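Thermoresistant glucokinase (Janibacter sp. HTCC2649, PDB 4EUN) probably transfers the terminal phosphate of ATP to gluconate, as a gluconokinase of the P-loop kinase fold. Local coordinates at residues 127-132 with 170-175; 33-38 with 160-165; 41-46 with 105-110; 86-91 with 116-121. All coordinates share one frame; numbering follows the deposited sequence. Where two conformers were deposited one is given.

Interaction 1: residues 127-132 with 170-175; sequences DFLHLD and SGIVLD
The ring of Phe-128 meets Ser-170 at its edge, where the carbonyl O of Ser-170 lies in the ring plane, 3.6 Å from Phe-128 CD1. The same carbonyl accepts the backbone N-H of Phe-128. The His-130 ring and Val-173 stand side by side and point the same way, with Val-173 CG2 3.8 Å from His-130 ND1, oblique to the ring. At the other end of this imidazole, His-130 NE2 donates to Asp-132 OD2 on the anti side of the carboxylate, at 2.8 Å. That bond helps to set the rotation of the ring. The two segments are neighbouring parallel strands, and 171-175 ends the chain's five-stranded parallel sheet with order 2-3-1-4-5. Among the backbone bonds, Leu-174 N to His-130 O is short, 2.7 Å. On the opposite face of the sheet, Leu-129 CD2 lies alongside Ile-172 CG1 at 3.7 Å. Leu-129 CB also touches Leu-174 CD1, and Leu-131 CD1 reaches across to Leu-174 CB. Helix 180-191 packs on this leucine face through Leu-183 and Ala-187. Where the strand pair begins, Ser-170 OG donates to Asp-127 OD1 at 2.6 Å; Asp-127 OD2 pairs with Arg-30.

Interaction 2: residues 33-38 with 160-165; sequences VVMGVS and ATLEAL
Met-35 and Leu-162 both carry CG anti to the backbone N, with chi1 at 155° and -167°. Both side chains already start toward the other segment, and these torsions let them cross obliquely. In the conformer given, one of two for this residue, Met-35 then runs straight through chi2 and bends at chi3 (70°). The bend leaves its sulfur beside Leu-162 and takes the methyl on to Leu-165; these contacts hold for that conformer. The two branches of Leu-162 have separate tasks. CD1 lies against the thioether arm, 3.6 Å from Met-35 SD and equally near Met-35 CG. CD2 faces the start of the loop that follows the strand. There it lies 4.2 Å from Gly-36 CA and 4.1 Å from Val-37 CG1, and the Val-37 side chain crosses that of Leu-162 at about a right angle. Further along, Met-35 CE passes Leu-165 CD2 at 4.1 Å, the two chains sliding past each other in opposite directions. The contact between the segments is wholly apolar. Leu-162 is the first residue to leave helical geometry after helix 155-161. Arg-116 holds this connection from outside, its NH1 bonded to Glu-163 O. His-130 of the next strand also touches Leu-162 and Leu-165. Gly-36 begins a sequence that fits a Walker A motif, so the arrangement is the apolar cover over the strand-to-P-loop junction of a probable nucleotide-binding kinase fold.

Interaction 3: residues 41-46 with 105-110; sequences GKTTIA and IITCSA. With SO4 (sulfate ion), chain B.
O1 of the sulfate takes NZ of Lys-42 at 2.7 Å and, weakly, the backbone N of Lys-42 and of Gly-41. Gly-41 N bonds O4 at 2.7 Å, and Thr-43 N bonds O3 at 3.2 Å. This fits a P-loop (Walker A), in which amides at the start of a helix and a lysine surround an anion. The sulfate, probably from the crystallisation liquor, is consistent with a phosphate site for ATP. Gly-39 N adds another bond. The positive helix end probably strengthens the hold on the anion. The Lys-42 chain bends at chi3 (-57°) and chi4 (-74°), which folds NZ back over the loop, where Gly-36 O also accepts from it. On the way it passes strand 105-108, with Lys-42 CD only 3.0 Å from Cys-108 O. Helix 42-46 runs nearly antiparallel to that strand, at 169°, and packs on it through Lys-42, Ala-46, Thr-107 and Ile-105. Thr-107 OG1 turns to Glu-59, while its methyl CG2 faces the helix. Ala-46 packs here too; its CA lies 3.8 Å from Ile-105 CD1. The methyl of Thr-107, CG2, rests between Lys-42 O and Ala-46 CB, 3.5 Å from each.

Interaction 4: residues 86-91 with 116-121; sequences WLRSLA and RDVLRE
Val-118 CG1 is the bump that fits into the hollow between the side chains of Leu-87 and Arg-88 on helix 80-99. It lies 3.8 Å from Leu-87 CB and 3.9 Å from Arg-88 CG, so the aliphatic start of the arginine forms one wall of the hollow. CG1 stands anti to the backbone N (chi1 176°), which carries this methyl to the facing helix. The second bump is Leu-119 CD2. It enters between Leu-87 and Leu-90, three residues apart on the helix, and meets Leu-90 CB at 3.7 Å and Leu-87 O at 3.8 Å. Leu-90 and Leu-119 lie side by side and point the same way. Leu-87 meets the same methyl through its own CD2, at 4.1 Å. Ala-91 reverses the roles. Its small methyl reaches the backbone of Val-118 and Leu-119, with CB 3.5 Å from Val-118 O and also close to Leu-119 O. The CA atoms of Ala-91 and Leu-119 are only 4.7 Å apart, so the backbones come very close here. Behind this layer, Leu-90 CD1 lies over one face of the Trp-86 ring, offset toward its rim. Phe-128 of the sheet also touches Leu-119, and Met-94 adds to its surroundings. The contact is plain helix-helix packing in an alpha/beta fold, joining the helices that precede and follow strand 104-108 in the chain.

In the fold
Interactions 1, 2 and 3 gather on one parallel sheet, with centres 9 to 10 Å apart. Strand 31-35 lies between 104-108 and 127-132, and backbone bonds tie it to both. Interaction 4 lies beyond the sheet in the helices flanking strand 104-108, with its centre about 14 to 17 Å from the others. It still touches the sheet through Phe-128, and Arg-116 links it to interaction 2. Along the chain, the segments of interactions 3 and 4 alternate, and both fall between the two halves of interaction 2. Interaction 1 closes last. Residues distant in sequence thus meet around the loop between strand 31-35 and helix 42-53, the probable phosphate-binding centre.

Interaction 1: residues 127-132 with 170-175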
# COMPACT_ATOMS: atom_id res chain seq x y z
N ASP A 127 -2.51 5.94 -16.59
CA ASP A 127 -3.93 5.65 -16.76
C ASP A 127 -4.62 5.80 -15.42
O ASP A 127 -4.12 5.32 -14.41
CB ASP A 127 -4.13 4.21 -17.27
CG ASP A 127 -3.46 3.97 -18.60
OD1 ASP A 127 -3.74 4.73 -19.56
OD2 ASP A 127 -2.65 3.03 -18.69
N PHE A 128 -5.76 6.48 -15.40
CA PHE A 128 -6.44 6.76 -14.15
C PHE A 128 -7.70 5.94 -13.98
O PHE A 128 -8.49 5.80 -14.91
CB PHE A 128 -6.78 8.26 -14.07
CG PHE A 128 -5.58 9.12 -13.89
CD1 PHE A 128 -4.83 9.53 -14.98
CD2 PHE A 128 -5.17 9.49 -12.61
CE1 PHE A 128 -3.68 10.31 -14.80
CE2 PHE A 128 -4.03 10.26 -12.42
CZ PHE A 128 -3.29 10.67 -13.52
N LEU A 129 -7.87 5.37 -12.79
CA LEU A 129 -9.14 4.78 -12.40
C LEU A 129 -9.73 5.71 -11.35
O LEU A 129 -9.20 5.86 -10.25
CB LEU A 129 -8.94 3.37 -11.82
CG LEU A 129 -8.20 2.37 -12.70
CD1 LEU A 129 -7.96 1.09 -11.91
CD2 LEU A 129 -8.97 2.08 -13.98
N HIS A 130 -10.83 6.37 -11.70
CA HIS A 130 -11.44 7.35 -10.81
C HIS A 130 -12.59 6.70 -10.04
O HIS A 130 -13.67 6.47 -10.58
CB HIS A 130 -11.93 8.53 -11.64
CG HIS A 130 -12.71 9.55 -10.86
ND1 HIS A 130 -13.46 10.53 -11.49
CD2 HIS A 130 -12.84 9.76 -9.53
CE1 HIS A 130 -14.03 11.28 -10.57
NE2 HIS A 130 -13.68 10.84 -9.38
N LEU A 131 -12.33 6.38 -8.77
CA LEU A 131 -13.30 5.70 -7.92
C LEU A 131 -14.10 6.75 -7.17
O LEU A 131 -13.55 7.56 -6.42
CB LEU A 131 -12.56 4.79 -6.93
CG LEU A 131 -13.35 3.83 -6.04
CD1 LEU A 131 -14.06 2.77 -6.86
CD2 LEU A 131 -12.39 3.17 -5.09
N ASP A 132 -15.41 6.76 -7.39
CA ASP A 132 -16.20 7.83 -6.83
C ASP A 132 -17.67 7.48 -6.76
O ASP A 132 -18.11 6.46 -7.30
CB ASP A 132 -15.99 9.09 -7.66
CG ASP A 132 -16.05 10.35 -6.84
OD1 ASP A 132 -16.64 10.33 -5.75
OD2 ASP A 132 -15.50 11.37 -7.29
N SER A 170 -6.30 9.84 -20.00
CA SER A 170 -6.63 8.42 -20.10
C SER A 170 -7.18 7.97 -18.77
O SER A 170 -6.46 7.91 -17.77
CB SER A 170 -5.39 7.60 -20.45
OG SER A 170 -5.67 6.22 -20.37
N GLY A 171 -8.47 7.66 -18.73
CA GLY A 171 -9.06 7.20 -17.49
C GLY A 171 -10.49 6.74 -17.64
O GLY A 171 -11.15 7.05 -18.64
N ILE A 172 -10.96 5.98 -16.65
CA ILE A 172 -12.38 5.65 -16.55
C ILE A 172 -12.90 5.86 -15.13
O ILE A 172 -12.13 5.85 -14.17
CB ILE A 172 -12.66 4.19 -16.93
CG1 ILE A 172 -11.79 3.25 -16.10
CG2 ILE A 172 -12.47 3.98 -18.44
CD1 ILE A 172 -12.28 1.81 -16.09
N VAL A 173 -14.21 6.06 -15.02
CA VAL A 173 -14.86 6.20 -13.73
C VAL A 173 -15.35 4.85 -13.21
O VAL A 173 -15.90 4.04 -13.97
CB VAL A 173 -16.05 7.20 -13.81
CG1 VAL A 173 -16.88 7.17 -12.53
CG2 VAL A 173 -15.54 8.59 -14.06
N LEU A 174 -15.12 4.59 -11.93
CA LEU A 174 -15.62 3.39 -11.27
C LEU A 174 -16.59 3.82 -10.17
O LEU A 174 -16.19 4.49 -9.20
CB LEU A 174 -14.46 2.60 -10.65
CG LEU A 174 -13.30 2.12 -11.55
CD1 LEU A 174 -12.18 1.48 -10.74
CD2 LEU A 174 -13.80 1.18 -12.62
N ASP A 175 -17.86 3.46 -10.33
CA ASP A 175 -18.89 3.84 -9.36
C ASP A 175 -18.78 2.96 -8.13
O ASP A 175 -19.03 1.75 -8.21
CB ASP A 175 -20.28 3.72 -10.00
CG ASP A 175 -21.39 4.28 -9.13
OD1 ASP A 175 -21.27 4.27 -7.89
OD2 ASP A 175 -22.40 4.73 -9.71

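Interaction 2: residues 33-38 with 160-165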
# COMPACT_ATOMS: atom_id res chain seq x y z
N VAL A 33 -3.03 4.94 -11.80
CA VAL A 33 -3.34 5.67 -10.58
C VAL A 33 -4.81 5.48 -10.26
O VAL A 33 -5.66 5.77 -11.10
CB VAL A 33 -3.03 7.19 -10.71
CG1 VAL A 33 -3.52 7.95 -9.48
CG2 VAL A 33 -1.52 7.40 -10.90
N VAL A 34 -5.10 4.98 -9.06
CA VAL A 34 -6.48 4.88 -8.59
C VAL A 34 -6.70 6.11 -7.75
O VAL A 34 -6.08 6.28 -6.71
CB VAL A 34 -6.72 3.62 -7.73
CG1 VAL A 34 -8.20 3.51 -7.37
CG2 VAL A 34 -6.24 2.36 -8.48
N MET A 35 -7.63 6.94 -8.19
CA MET A 35 -7.84 8.24 -7.57
C MET A 35 -9.24 8.26 -6.97
O MET A 35 -10.19 7.81 -7.58
CB MET A 35 -7.67 9.32 -8.63
CG MET A 35 -8.39 10.61 -8.36
SD MET A 35 -8.13 11.82 -9.66
CE MET A 35 -9.05 11.14 -11.05
N GLY A 36 -9.37 8.76 -5.74
CA GLY A 36 -10.67 8.90 -5.12
C GLY A 36 -10.47 9.36 -3.69
O GLY A 36 -9.38 9.25 -3.16
N VAL A 37 -11.52 9.87 -3.07
CA VAL A 37 -11.37 10.35 -1.70
C VAL A 37 -11.14 9.20 -0.72
O VAL A 37 -11.32 8.03 -1.07
CB VAL A 37 -12.57 11.20 -1.24
CG1 VAL A 37 -12.80 12.34 -2.23
CG2 VAL A 37 -13.82 10.34 -1.10
N SER A 38 -10.72 9.52 0.50
CA SER A 38 -10.57 8.53 1.55
C SER A 38 -11.89 7.82 1.83
O SER A 38 -12.95 8.46 1.95
CB SER A 38 -10.09 9.19 2.84
OG SER A 38 -8.78 9.70 2.69
N ALA A 160 -14.33 18.76 -3.42
CA ALA A 160 -14.09 19.98 -4.19
C ALA A 160 -12.80 19.92 -5.01
O ALA A 160 -12.70 20.54 -6.07
CB ALA A 160 -14.08 21.19 -3.27
N THR A 161 -11.82 19.16 -4.53
CA THR A 161 -10.50 19.05 -5.16
C THR A 161 -10.50 18.05 -6.32
O THR A 161 -9.73 18.18 -7.28
CB THR A 161 -9.43 18.64 -4.11
OG1 THR A 161 -9.34 19.66 -3.11
CG2 THR A 161 -8.05 18.43 -4.75
N LEU A 162 -11.38 17.06 -6.22
CA LEU A 162 -11.45 15.98 -7.19
C LEU A 162 -12.10 16.45 -8.50
O LEU A 162 -13.33 16.47 -8.61
CB LEU A 162 -12.24 14.82 -6.58
CG LEU A 162 -12.21 13.46 -7.28
CD1 LEU A 162 -10.83 13.20 -7.73
CD2 LEU A 162 -12.65 12.35 -6.36
N GLU A 163 -11.27 16.83 -9.47
CA GLU A 163 -11.74 17.34 -10.76
C GLU A 163 -11.98 16.19 -11.74
O GLU A 163 -11.15 15.30 -11.85
CB GLU A 163 -10.74 18.35 -11.35
CG GLU A 163 -10.66 19.64 -10.52
CD GLU A 163 -9.62 20.63 -11.01
OE1 GLU A 163 -8.93 20.37 -12.03
OE2 GLU A 163 -9.49 21.69 -10.36
N ALA A 164 -13.12 16.23 -12.43
CA ALA A 164 -13.48 15.17 -13.38
C ALA A 164 -12.36 14.92 -14.38
O ALA A 164 -11.66 15.85 -14.81
CB ALA A 164 -14.76 15.55 -14.11
N LEU A 165 -12.19 13.66 -14.77
CA LEU A 165 -11.28 13.36 -15.87
C LEU A 165 -11.75 14.07 -17.14
O LEU A 165 -12.95 14.12 -17.45
CB LEU A 165 -11.18 11.85 -16.10
CG LEU A 165 -10.44 11.08 -15.01
CD1 LEU A 165 -10.73 9.61 -15.14
CD2 LEU A 165 -8.94 11.33 -15.12

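Interaction 3: residues 41-46 with 105-110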
# COMPACT_ATOMS: atom_id res chain seq x y z
N GLY A 41 -12.56 3.17 -1.21
CA GLY A 41 -12.23 1.78 -1.48
C GLY A 41 -11.08 1.60 -2.45
O GLY A 41 -10.98 0.56 -3.12
N LYS A 42 -10.22 2.61 -2.54
CA LYS A 42 -9.15 2.62 -3.54
C LYS A 42 -8.15 1.50 -3.35
O LYS A 42 -7.64 0.92 -4.32
CB LYS A 42 -8.38 3.94 -3.49
CG LYS A 42 -9.16 5.16 -3.90
CD LYS A 42 -8.22 6.34 -3.93
CE LYS A 42 -7.53 6.55 -2.59
NZ LYS A 42 -8.47 7.12 -1.59
N THR A 43 -7.83 1.21 -2.09
CA THR A 43 -6.86 0.17 -1.79
C THR A 43 -7.34 -1.19 -2.28
O THR A 43 -6.58 -1.94 -2.90
CB THR A 43 -6.52 0.13 -0.29
OG1 THR A 43 -5.95 1.38 0.10
CG2 THR A 43 -5.53 -0.99 0.01
N THR A 44 -8.61 -1.50 -2.02
CA THR A 44 -9.20 -2.76 -2.49
C THR A 44 -9.13 -2.91 -4.01
O THR A 44 -8.75 -3.97 -4.52
CB THR A 44 -10.66 -2.91 -1.99
OG1 THR A 44 -10.66 -3.01 -0.56
CG2 THR A 44 -11.29 -4.16 -2.56
N ILE A 45 -9.49 -1.86 -4.74
CA ILE A 45 -9.43 -1.87 -6.19
C ILE A 45 -7.99 -2.01 -6.70
O ILE A 45 -7.71 -2.85 -7.55
CB ILE A 45 -10.08 -0.60 -6.81
CG1 ILE A 45 -11.52 -0.43 -6.31
CG2 ILE A 45 -10.04 -0.65 -8.33
CD1 ILE A 45 -12.41 -1.63 -6.58
N ALA A 46 -7.09 -1.19 -6.17
CA ALA A 46 -5.69 -1.23 -6.61
C ALA A 46 -5.05 -2.58 -6.34
O ALA A 46 -4.30 -3.11 -7.17
CB ALA A 46 -4.89 -0.12 -5.93
N ILE A 105 1.02 0.46 -9.88
CA ILE A 105 -0.31 1.00 -9.60
C ILE A 105 -0.28 1.64 -8.22
O ILE A 105 0.16 1.03 -7.24
CB ILE A 105 -1.43 -0.07 -9.72
CG1 ILE A 105 -2.81 0.55 -9.47
CG2 ILE A 105 -1.18 -1.28 -8.78
CD1 ILE A 105 -3.95 -0.36 -9.93
N ILE A 106 -0.72 2.90 -8.13
CA ILE A 106 -0.71 3.61 -6.86
C ILE A 106 -2.09 4.14 -6.55
O ILE A 106 -2.86 4.46 -7.45
CB ILE A 106 0.31 4.78 -6.86
CG1 ILE A 106 -0.10 5.87 -7.83
CG2 ILE A 106 1.72 4.27 -7.19
CD1 ILE A 106 0.86 7.05 -7.83
N THR A 107 -2.40 4.23 -5.25
CA THR A 107 -3.64 4.88 -4.83
C THR A 107 -3.34 6.33 -4.47
O THR A 107 -2.38 6.58 -3.75
CB THR A 107 -4.22 4.19 -3.61
OG1 THR A 107 -3.19 4.03 -2.62
CG2 THR A 107 -4.74 2.81 -3.98
N CYS A 108 -4.17 7.25 -4.96
CA CYS A 108 -4.07 8.67 -4.61
C CYS A 108 -5.41 9.18 -4.09
O CYS A 108 -6.46 8.73 -4.54
CB CYS A 108 -3.72 9.52 -5.83
SG CYS A 108 -2.06 9.30 -6.45
N SER A 109 -5.37 10.16 -3.18
CA SER A 109 -6.57 10.90 -2.81
C SER A 109 -6.99 11.82 -3.96
O SER A 109 -6.59 11.61 -5.11
CB SER A 109 -6.32 11.70 -1.54
OG SER A 109 -5.10 12.40 -1.63
N ALA A 110 -7.82 12.82 -3.67
CA ALA A 110 -8.38 13.67 -4.73
C ALA A 110 -7.31 14.41 -5.50
O ALA A 110 -6.37 14.96 -4.92
CB ALA A 110 -9.36 14.65 -4.14
S SO4 B . -9.56 4.04 0.67
O1 SO4 B . -9.73 5.01 -0.40
O2 SO4 B . -9.28 4.76 1.90
O3 SO4 B . -8.44 3.15 0.35
O4 SO4 B . -10.76 3.24 0.85

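Interaction 4: residues 86-91 with 116-121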
# COMPACT_ATOMS: atom_id res chain seq x y z
N TRP A 86 5.15 16.56 -3.36
CA TRP A 86 4.60 15.22 -3.24
C TRP A 86 4.28 14.61 -4.61
O TRP A 86 4.69 13.49 -4.91
CB TRP A 86 3.34 15.27 -2.36
CG TRP A 86 2.50 14.03 -2.33
CD1 TRP A 86 2.87 12.80 -1.86
CD2 TRP A 86 1.12 13.91 -2.72
NE1 TRP A 86 1.82 11.92 -1.96
CE2 TRP A 86 0.73 12.57 -2.48
CE3 TRP A 86 0.19 14.80 -3.26
CZ2 TRP A 86 -0.55 12.11 -2.77
CZ3 TRP A 86 -1.09 14.34 -3.54
CH2 TRP A 86 -1.45 13.00 -3.30
N LEU A 87 3.57 15.36 -5.44
CA LEU A 87 3.26 14.92 -6.79
C LEU A 87 4.52 14.67 -7.62
O LEU A 87 4.58 13.71 -8.39
CB LEU A 87 2.37 15.97 -7.46
CG LEU A 87 1.00 16.07 -6.80
CD1 LEU A 87 0.35 17.38 -7.20
CD2 LEU A 87 0.10 14.91 -7.23
N ARG A 88 5.52 15.54 -7.47
CA ARG A 88 6.77 15.33 -8.20
C ARG A 88 7.49 14.08 -7.73
O ARG A 88 8.11 13.39 -8.54
CB ARG A 88 7.70 16.55 -8.10
CG ARG A 88 7.32 17.69 -9.03
CD ARG A 88 8.38 18.79 -8.98
NE ARG A 88 8.48 19.37 -7.65
CZ ARG A 88 7.98 20.56 -7.31
NH1 ARG A 88 8.11 21.01 -6.07
NH2 ARG A 88 7.36 21.29 -8.22
N SER A 89 7.41 13.76 -6.45
CA SER A 89 8.09 12.55 -5.96
C SER A 89 7.38 11.31 -6.49
O SER A 89 8.03 10.30 -6.79
CB SER A 89 8.17 12.54 -4.44
OG SER A 89 6.91 12.25 -3.86
N LEU A 90 6.06 11.38 -6.62
CA LEU A 90 5.29 10.27 -7.20
C LEU A 90 5.65 10.09 -8.67
O LEU A 90 5.81 8.95 -9.14
CB LEU A 90 3.78 10.52 -7.05
CG LEU A 90 3.24 10.53 -5.63
CD1 LEU A 90 1.81 11.01 -5.63
CD2 LEU A 90 3.32 9.13 -5.04
N ALA A 91 5.77 11.20 -9.39
CA ALA A 91 6.13 11.14 -10.80
C ALA A 91 7.53 10.56 -10.96
O ALA A 91 7.77 9.71 -11.82
CB ALA A 91 6.07 12.53 -11.43
N ARG A 116 -2.68 15.86 -11.98
CA ARG A 116 -2.50 14.74 -12.90
C ARG A 116 -1.48 15.08 -13.98
O ARG A 116 -0.73 14.20 -14.41
CB ARG A 116 -3.84 14.27 -13.48
CG ARG A 116 -4.82 13.84 -12.38
CD ARG A 116 -6.08 13.17 -12.91
NE ARG A 116 -6.95 14.05 -13.69
CZ ARG A 116 -8.00 14.72 -13.21
NH1 ARG A 116 -8.30 14.66 -11.92
NH2 ARG A 116 -8.73 15.46 -14.02
N ASP A 117 -1.43 16.34 -14.41
CA ASP A 117 -0.39 16.78 -15.35
C ASP A 117 1.01 16.53 -14.80
O ASP A 117 1.90 16.05 -15.52
CB ASP A 117 -0.54 18.27 -15.68
CG ASP A 117 -1.78 18.58 -16.51
OD1 ASP A 117 -2.32 17.67 -17.18
OD2 ASP A 117 -2.20 19.76 -16.52
N VAL A 118 1.21 16.83 -13.52
CA VAL A 118 2.51 16.60 -12.88
C VAL A 118 2.86 15.11 -12.82
O VAL A 118 3.99 14.72 -13.13
CB VAL A 118 2.57 17.21 -11.46
CG1 VAL A 118 3.89 16.87 -10.79
CG2 VAL A 118 2.37 18.72 -11.53
N LEU A 119 1.89 14.27 -12.45
CA LEU A 119 2.11 12.82 -12.46
C LEU A 119 2.55 12.35 -13.85
O LEU A 119 3.44 11.50 -13.98
CB LEU A 119 0.84 12.08 -12.03
CG LEU A 119 0.39 12.33 -10.59
CD1 LEU A 119 -0.87 11.55 -10.25
CD2 LEU A 119 1.49 11.95 -9.62
N ARG A 120 1.95 12.92 -14.89
CA ARG A 120 2.26 12.52 -16.27
C ARG A 120 3.63 13.01 -16.75
O ARG A 120 4.09 12.59 -17.81
CB ARG A 120 1.15 12.94 -17.23
CG ARG A 120 -0.07 12.01 -17.20
CD ARG A 120 -1.13 12.40 -18.24
NE ARG A 120 -1.75 13.68 -17.91
CZ ARG A 120 -2.97 13.82 -17.39
NH1 ARG A 120 -3.72 12.75 -17.15
NH2 ARG A 120 -3.43 15.02 -17.11
N GLU A 121 4.27 13.87 -15.97
CA GLU A 121 5.63 14.31 -16.30
C GLU A 121 6.67 13.23 -16.02
O GLU A 121 7.81 13.32 -16.47
CB GLU A 121 6.00 15.59 -15.55
CG GLU A 121 5.15 16.81 -15.89
CD GLU A 121 5.51 18.04 -15.07
OE1 GLU A 121 6.51 17.99 -14.33
OE2 GLU A 121 4.79 19.05 -15.16